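Local coordinates for protein cystalysin (Treponema denticola, PDB 1C7N) that belongs to the class I and II aminotransferase family of fold-type I enzymes and binds pyridoxal-5'-phosphate, at residues D293-I296 with K297-K301. Residues are numbered along the deposited sequence; the frame is centred on the assembly and turned at random.
Sequences DGCI and KVIDK
Cys-295 and Ile-299, one turn apart on the same helix, make the apolar side-chain contact: SG of Cys-295 lies 3.8 Å from CD1 of Ile-299. The trans chi1 of Cys-295 (-174°) and the extended chi2 of Ile-299 (169°) bring sulfur and methyl together on the buried flank. CG1 of Ile-299 also approaches the O of Cys-295 to 3.2 Å.

Four i to i+4 backbone bonds tie the two turns. The longest, Val-298 N to Gly-294 O, measures 3.2 Å. The shortest, Asp-300 N to Ile-296 O, is 2.9 Å, as expected for a regular alpha-helix. Ile-299 N meets the O of Cys-295 in the carbonyl plane, whereas the other three donors are tilted from theirs by a little over 20°.

Aliphatic carbon lies beside each of these carbonyls; CG2 of Val-298, for example, is 3.3 Å from Gly-294 O, and CG of Lys-297 is equally near Asp-293 O. Farther on, Asp-300 OD1 accepts a hydrogen bond from Gln-303 NE2 and forms a salt bridge with Arg-304 NE.

All this lies within helix 289-313, which follows helix 275-287 and precedes strand 327-331. Loop residues Phe-5 and Met-41 touch buried Cys-295, and Tyr-326 touches buried Ile-299, whose side chain is about 13 Å from pyridoxal-5'-phosphate; Asp-293 and Lys-297 are exposed.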
loop_
_atom_site.group_PDB
_atom_site.type_symbol
_atom_site.label_atom_id
_atom_site.label_comp_id
_atom_site.label_asym_id
_atom_site.label_seq_id
_atom_site.Cartn_x
_atom_site.Cartn_y
_atom_site.Cartn_z
ATOM N N ASP A 293 10.115 -17.921 -18.522
ATOM C CA ASP A 293 11.019 -18.332 -19.597
ATOM C C ASP A 293 10.383 -18.000 -20.939
ATOM O O ASP A 293 11.037 -17.470 -21.841
ATOM C CB ASP A 293 11.308 -19.840 -19.548
ATOM C CG ASP A 293 12.103 -20.249 -18.322
ATOM O OD1 ASP A 293 12.959 -19.462 -17.870
ATOM O OD2 ASP A 293 11.883 -21.374 -17.822
ATOM N N GLY A 294 9.100 -18.324 -21.066
ATOM C CA GLY A 294 8.386 -18.050 -22.298
ATOM C C GLY A 294 8.251 -16.562 -22.566
ATOM O O GLY A 294 8.324 -16.120 -23.718
ATOM N N CYS A 295 8.060 -15.785 -21.504
ATOM C CA CYS A 295 7.921 -14.335 -21.636
ATOM C C CYS A 295 9.215 -13.726 -22.170
ATOM O O CYS A 295 9.197 -12.918 -23.095
ATOM C CB CYS A 295 7.575 -13.709 -20.281
ATOM S SG CYS A 295 7.215 -11.932 -20.348
ATOM N N ILE A 296 10.336 -14.119 -21.575
ATOM C CA ILE A 296 11.640 -13.626 -21.998
ATOM C C ILE A 296 11.907 -13.964 -23.465
ATOM O O ILE A 296 12.490 -13.166 -24.200
ATOM C CB ILE A 296 12.759 -14.210 -21.101
ATOM C CG1 ILE A 296 12.670 -13.589 -19.704
ATOM C CG2 ILE A 296 14.127 -13.919 -21.701
ATOM C CD1 ILE A 296 13.603 -14.222 -18.687
ATOM N N LYS A 297 11.476 -15.146 -23.894
ATOM C CA LYS A 297 11.666 -15.549 -25.284
ATOM C C LYS A 297 10.939 -14.586 -26.216
ATOM O O LYS A 297 11.503 -14.131 -27.208
ATOM C CB LYS A 297 11.157 -16.978 -25.507
ATOM C CG LYS A 297 12.068 -18.041 -24.918
ATOM C CD LYS A 297 11.536 -19.445 -25.171
ATOM C CE LYS A 297 12.550 -20.492 -24.734
ATOM N NZ LYS A 297 13.843 -20.318 -25.459
ATOM N N VAL A 298 9.690 -14.263 -25.891
ATOM C CA VAL A 298 8.915 -13.338 -26.717
ATOM C C VAL A 298 9.549 -11.941 -26.744
ATOM O O VAL A 298 9.599 -11.289 -27.797
ATOM C CB VAL A 298 7.462 -13.228 -26.212
ATOM C CG1 VAL A 298 6.685 -12.250 -27.073
ATOM C CG2 VAL A 298 6.797 -14.608 -26.248
ATOM N N ILE A 299 10.034 -11.486 -25.588
ATOM C CA ILE A 299 10.668 -10.176 -25.488
ATOM C C ILE A 299 11.905 -10.144 -26.375
ATOM O O ILE A 299 12.124 -9.187 -27.114
ATOM C CB ILE A 299 11.073 -9.868 -24.032
ATOM C CG1 ILE A 299 9.815 -9.795 -23.163
ATOM C CG2 ILE A 299 11.839 -8.550 -23.964
ATOM C CD1 ILE A 299 10.090 -9.757 -21.678
ATOM N N ASP A 300 12.707 -11.201 -26.299
ATOM C CA ASP A 300 13.919 -11.314 -27.109
ATOM C C ASP A 300 13.521 -11.287 -28.594
ATOM O O ASP A 300 14.179 -10.637 -29.421
ATOM C CB ASP A 300 14.652 -12.613 -26.739
ATOM C CG ASP A 300 15.942 -12.818 -27.523
ATOM O OD1 ASP A 300 16.652 -11.836 -27.816
ATOM O OD2 ASP A 300 16.259 -13.981 -27.826
ATOM N N LYS A 301 12.442 -11.987 -28.939
ATOM C CA LYS A 301 11.973 -11.988 -30.326
ATOM C C LYS A 301 11.582 -10.569 -30.746
ATOM O O LYS A 301 11.937 -10.111 -31.838
ATOM C CB LYS A 301 10.764 -12.924 -30.498
ATOM C CG LYS A 301 11.105 -14.416 -30.504
ATOM C CD LYS A 301 11.943 -14.790 -31.730
ATOM C CE LYS A 301 12.113 -16.301 -31.879
ATOM N NZ LYS A 301 12.843 -16.914 -30.732
#